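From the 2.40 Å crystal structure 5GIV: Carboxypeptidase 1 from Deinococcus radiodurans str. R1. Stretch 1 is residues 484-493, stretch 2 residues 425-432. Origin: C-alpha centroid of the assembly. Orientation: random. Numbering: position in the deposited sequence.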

ATOM      1  N   LEU A 484       5.551   4.421 -38.219  1.00 22.60           N
ATOM      2  CA  LEU A 484       6.384   5.321 -37.437  1.00 22.62           C
ATOM      3  C   LEU A 484       7.211   6.222 -38.346  1.00 22.86           C
ATOM      4  O   LEU A 484       7.884   5.748 -39.263  1.00 22.95           O
ATOM      5  CB  LEU A 484       7.292   4.502 -36.515  1.00 22.47           C
ATOM      6  CG  LEU A 484       8.368   5.215 -35.696  1.00 22.49           C
ATOM      7  CD1 LEU A 484       7.744   6.226 -34.765  1.00 22.48           C
ATOM      8  CD2 LEU A 484       9.161   4.191 -34.887  1.00 22.31           C
ATOM      9  N   THR A 485       7.124   7.531 -38.115  1.00 18.29           N
ATOM     10  CA  THR A 485       7.926   8.484 -38.864  1.00 18.52           C
ATOM     11  C   THR A 485       8.293   9.659 -37.970  1.00 18.54           C
ATOM     12  O   THR A 485       7.458  10.152 -37.210  1.00 18.47           O
ATOM     13  CB  THR A 485       7.198   8.987 -40.123  1.00 18.75           C
ATOM     14  OG1 THR A 485       7.886  10.131 -40.655  1.00 19.00           O
ATOM     15  CG2 THR A 485       5.767   9.370 -39.805  1.00 18.72           C
ATOM     16  N   ALA A 486       9.530  10.129 -38.099  1.00 18.35           N
ATOM     17  CA  ALA A 486       9.993  11.296 -37.361  1.00 18.37           C
ATOM     18  C   ALA A 486       9.495  12.600 -37.956  1.00 18.61           C
ATOM     19  O   ALA A 486       9.757  13.663 -37.383  1.00 18.64           O
ATOM     20  CB  ALA A 486      11.521  11.331 -37.324  1.00 18.39           C
ATOM     21  N   GLY A 487       8.774  12.545 -39.072  1.00 20.95           N
ATOM     22  CA  GLY A 487       8.343  13.740 -39.748  1.00 21.19           C
ATOM     23  C   GLY A 487       7.586  14.677 -38.837  1.00 21.15           C
ATOM     24  O   GLY A 487       8.009  15.806 -38.585  1.00 21.25           O
ATOM     25  N   PRO A 488       6.437  14.223 -38.328  1.00 18.57           N
ATOM     26  CA  PRO A 488       5.634  15.108 -37.465  1.00 18.53           C
ATOM     27  C   PRO A 488       6.413  15.607 -36.263  1.00 18.41           C
ATOM     28  O   PRO A 488       6.249  16.763 -35.848  1.00 18.47           O
ATOM     29  CB  PRO A 488       4.445  14.218 -37.065  1.00 18.35           C
ATOM     30  CG  PRO A 488       4.379  13.168 -38.146  1.00 18.37           C
ATOM     31  CD  PRO A 488       5.797  12.915 -38.545  1.00 18.44           C
ATOM     32  N   TYR A 489       7.275  14.752 -35.709  1.00 23.25           N
ATOM     33  CA  TYR A 489       8.101  15.126 -34.567  1.00 23.11           C
ATOM     34  C   TYR A 489       9.060  16.254 -34.918  1.00 23.27           C
ATOM     35  O   TYR A 489       9.140  17.255 -34.199  1.00 23.25           O
ATOM     36  CB  TYR A 489       8.858  13.893 -34.069  1.00 22.91           C
ATOM     37  CG  TYR A 489       9.764  14.102 -32.873  1.00 22.76           C
ATOM     38  CD1 TYR A 489       9.268  14.612 -31.675  1.00 22.64           C
ATOM     39  CD2 TYR A 489      11.101  13.706 -32.913  1.00 22.72           C
ATOM     40  CE1 TYR A 489      10.093  14.776 -30.572  1.00 22.50           C
ATOM     41  CE2 TYR A 489      11.931  13.861 -31.817  1.00 22.57           C
ATOM     42  CZ  TYR A 489      11.421  14.391 -30.646  1.00 22.46           C
ATOM     43  OH  TYR A 489      12.236  14.537 -29.552  1.00 22.32           O
ATOM     44  N   LEU A 490       9.800  16.116 -36.022  1.00 22.97           N
ATOM     45  CA  LEU A 490      10.766  17.149 -36.379  1.00 23.11           C
ATOM     46  C   LEU A 490      10.070  18.434 -36.792  1.00 23.30           C
ATOM     47  O   LEU A 490      10.559  19.532 -36.502  1.00 23.34           O
ATOM     48  CB  LEU A 490      11.692  16.654 -37.487  1.00 23.26           C
ATOM     49  CG  LEU A 490      12.555  15.447 -37.105  1.00 23.06           C
ATOM     50  CD1 LEU A 490      13.435  15.021 -38.267  1.00 23.21           C
ATOM     51  CD2 LEU A 490      13.393  15.735 -35.840  1.00 22.86           C
ATOM     52  N   LYS A 491       8.921  18.324 -37.454  1.00 23.05           N
ATOM     53  CA  LYS A 491       8.180  19.527 -37.812  1.00 23.22           C
ATOM     54  C   LYS A 491       7.726  20.281 -36.570  1.00 23.06           C
ATOM     55  O   LYS A 491       7.819  21.512 -36.512  1.00 23.14           O
ATOM     56  CB  LYS A 491       6.965  19.168 -38.663  1.00 23.36           C
ATOM     57  CG  LYS A 491       6.170  20.396 -39.050  1.00 23.56           C
ATOM     58  CD  LYS A 491       4.920  20.073 -39.847  1.00 23.70           C
ATOM     59  CE  LYS A 491       4.121  21.361 -40.059  1.00 23.89           C
ATOM     60  NZ  LYS A 491       2.742  21.145 -40.601  1.00 23.98           N
ATOM     61  N   TYR A 492       7.257  19.549 -35.553  1.00 20.69           N
ATOM     62  CA  TYR A 492       6.777  20.175 -34.327  1.00 20.54           C
ATOM     63  C   TYR A 492       7.893  20.929 -33.613  1.00 20.46           C
ATOM     64  O   TYR A 492       7.704  22.071 -33.186  1.00 20.47           O
ATOM     65  CB  TYR A 492       6.151  19.115 -33.412  1.00 20.33           C
ATOM     66  CG  TYR A 492       6.264  19.425 -31.931  1.00 20.13           C
ATOM     67  CD1 TYR A 492       5.546  20.470 -31.369  1.00 20.15           C
ATOM     68  CD2 TYR A 492       7.068  18.657 -31.095  1.00 19.94           C
ATOM     69  CE1 TYR A 492       5.634  20.759 -30.034  1.00 19.99           C
ATOM     70  CE2 TYR A 492       7.164  18.936 -29.746  1.00 19.79           C
ATOM     71  CZ  TYR A 492       6.445  19.994 -29.220  1.00 19.81           C
ATOM     72  OH  TYR A 492       6.532  20.303 -27.882  1.00 19.66           O
ATOM     73  N   LEU A 493       9.062  20.305 -33.466  1.00 20.62           N
ATOM     74  CA  LEU A 493      10.153  20.942 -32.734  1.00 20.52           C
ATOM     75  C   LEU A 493      10.706  22.135 -33.504  1.00 20.73           C
ATOM     76  O   LEU A 493      10.869  23.233 -32.947  1.00 20.69           O
ATOM     77  CB  LEU A 493      11.250  19.918 -32.458  1.00 20.39           C
ATOM     78  CG  LEU A 493      10.906  18.798 -31.479  1.00 20.17           C
ATOM     79  CD1 LEU A 493      12.040  17.788 -31.447  1.00 20.08           C
ATOM     80  CD2 LEU A 493      10.644  19.368 -30.093  1.00 20.02           C
TER
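Stretch 2, residues 425-432: GNVLSAQF

A water ties the two stretches together at the start of a helix: it donates to Val427 O (3.0 Å) and to Thr485 O (2.6 Å) and accepts from Tyr489 N (2.8 Å). Tyr489 N lies in the first turn of its helix, where amide hydrogens lack the usual carbonyl partner, and the water supplies one. Val427 O also accepts weak bonds from Ala430 N and Gln431 N (both 3.4 Å); a carbonyl oxygen can take more than one donor.

Stretch 2 is helical throughout, part of a longer helix that extends beyond it at both ends. It crosses the helix of residues 487-493 almost at right angles, at 83°, with the axes approaching to 7.4 Å. The small Ala430 suits so close a crossing: its CB points toward stretch 1 and lies 3.5 Å from Tyr489 CA and 3.8 Å from Pro488 O, while the CA atoms of Ala430 and Tyr489 are 4.9 Å apart. Tyr489, with chi1 in t, lays one face of its ring over the backbone of stretch 2; Val427 CA sits 4.2 Å from the Tyr489 ring centroid in a CH-pi contact, and Tyr489 CD1 reaches Asn426 O at 3.2 Å. Pro488, whose lack of an amide hydrogen costs nothing in a first turn, rests its CB 3.9 Å from Gln431 CA.

Before the helix, Leu484 and Thr485 run as an extended segment. The long Gln431 side chain reaches this backbone and accepts a hydrogen bond from Thr485 N at OE1 (3.0 Å, 162°). Thr485 turns its CB away from stretch 2, and its OG1 caps the helix by accepting from Gly487 N at 3.0 Å. Leu484 brings its CD1 to 3.5 Å from Val427 CG1 and 3.2 Å from Leu428 CD2, a tight apolar cluster of branched side chains.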

ATOM      1  N   GLY A 425       9.041   6.933 -28.021  1.00 18.77           N
ATOM      2  CA  GLY A 425       7.914   7.658 -27.457  1.00 18.77           C
ATOM      3  C   GLY A 425       7.917   9.122 -27.848  1.00 18.92           C
ATOM      4  O   GLY A 425       6.869   9.699 -28.146  1.00 18.98           O
ATOM      5  N   ASN A 426       9.093   9.746 -27.855  1.00 18.52           N
ATOM      6  CA  ASN A 426       9.175  11.141 -28.271  1.00 18.66           C
ATOM      7  C   ASN A 426       8.671  11.304 -29.703  1.00 18.82           C
ATOM      8  O   ASN A 426       7.908  12.233 -30.012  1.00 18.93           O
ATOM      9  CB  ASN A 426      10.611  11.649 -28.155  1.00 18.67           C
ATOM     10  CG  ASN A 426      10.989  12.032 -26.742  1.00 18.55           C
ATOM     11  OD1 ASN A 426      10.141  12.432 -25.938  1.00 18.52           O
ATOM     12  ND2 ASN A 426      12.284  11.951 -26.443  1.00 18.50           N
ATOM     13  N   VAL A 427       9.115  10.420 -30.601  1.00 24.04           N
ATOM     14  CA  VAL A 427       8.694  10.506 -31.995  1.00 24.21           C
ATOM     15  C   VAL A 427       7.183  10.332 -32.099  1.00 24.18           C
ATOM     16  O   VAL A 427       6.475  11.171 -32.673  1.00 24.33           O
ATOM     17  CB  VAL A 427       9.442   9.457 -32.839  1.00 24.21           C
ATOM     18  CG1 VAL A 427       8.951   9.472 -34.267  1.00 24.37           C
ATOM     19  CG2 VAL A 427      10.944   9.694 -32.780  1.00 24.24           C
ATOM     20  N   LEU A 428       6.663   9.255 -31.505  1.00 20.91           N
ATOM     21  CA  LEU A 428       5.251   8.931 -31.657  1.00 20.88           C
ATOM     22  C   LEU A 428       4.344   9.968 -31.007  1.00 20.89           C
ATOM     23  O   LEU A 428       3.197  10.135 -31.439  1.00 20.93           O
ATOM     24  CB  LEU A 428       4.975   7.544 -31.082  1.00 20.67           C
ATOM     25  CG  LEU A 428       5.474   6.363 -31.913  1.00 20.66           C
ATOM     26  CD1 LEU A 428       5.155   5.051 -31.223  1.00 20.47           C
ATOM     27  CD2 LEU A 428       4.849   6.394 -33.306  1.00 20.79           C
ATOM     28  N   SER A 429       4.832  10.691 -29.996  1.00 20.80           N
ATOM     29  CA  SER A 429       3.987  11.673 -29.319  1.00 20.81           C
ATOM     30  C   SER A 429       3.451  12.712 -30.300  1.00 21.02           C
ATOM     31  O   SER A 429       2.255  13.024 -30.295  1.00 21.03           O
ATOM     32  CB  SER A 429       4.759  12.349 -28.179  1.00 20.77           C
ATOM     33  OG  SER A 429       5.807  13.173 -28.658  1.00 20.90           O
ATOM     34  N   ALA A 430       4.326  13.261 -31.152  1.00 23.88           N
ATOM     35  CA  ALA A 430       3.889  14.245 -32.144  1.00 24.10           C
ATOM     36  C   ALA A 430       3.070  13.608 -33.262  1.00 24.15           C
ATOM     37  O   ALA A 430       2.161  14.249 -33.805  1.00 24.30           O
ATOM     38  CB  ALA A 430       5.092  14.982 -32.730  1.00 24.25           C
ATOM     39  N   GLN A 431       3.395  12.371 -33.643  1.00 19.42           N
ATOM     40  CA  GLN A 431       2.636  11.687 -34.684  1.00 19.45           C
ATOM     41  C   GLN A 431       1.205  11.435 -34.226  1.00 19.32           C
ATOM     42  O   GLN A 431       0.251  11.701 -34.964  1.00 19.41           O
ATOM     43  CB  GLN A 431       3.339  10.381 -35.068  1.00 19.37           C
ATOM     44  CG  GLN A 431       2.695   9.580 -36.200  1.00 19.41           C
ATOM     45  CD  GLN A 431       3.621   8.478 -36.740  1.00 19.39           C
ATOM     46  OE1 GLN A 431       4.826   8.495 -36.495  1.00 19.39           O
ATOM     47  NE2 GLN A 431       3.050   7.514 -37.472  1.00 19.34           N
ATOM     48  N   PHE A 432       1.034  10.928 -33.001  1.00 20.36           N
ATOM     49  CA  PHE A 432      -0.314  10.757 -32.470  1.00 20.22           C
ATOM     50  C   PHE A 432      -1.014  12.097 -32.317  1.00 20.32           C
ATOM     51  O   PHE A 432      -2.196  12.233 -32.646  1.00 20.33           O
ATOM     52  CB  PHE A 432      -0.280  10.036 -31.122  1.00 20.00           C
ATOM     53  CG  PHE A 432      -0.110   8.559 -31.235  1.00 19.86           C
ATOM     54  CD1 PHE A 432      -1.018   7.803 -31.965  1.00 19.82           C
ATOM     55  CD2 PHE A 432       0.947   7.920 -30.613  1.00 19.77           C
ATOM     56  CE1 PHE A 432      -0.869   6.441 -32.076  1.00 19.70           C
ATOM     57  CE2 PHE A 432       1.101   6.550 -30.719  1.00 19.67           C
ATOM     58  CZ  PHE A 432       0.197   5.809 -31.452  1.00 19.64           C
TER
HETATM   59  O   HOH W   1       6.654  11.995 -35.572  1.00 28.99           O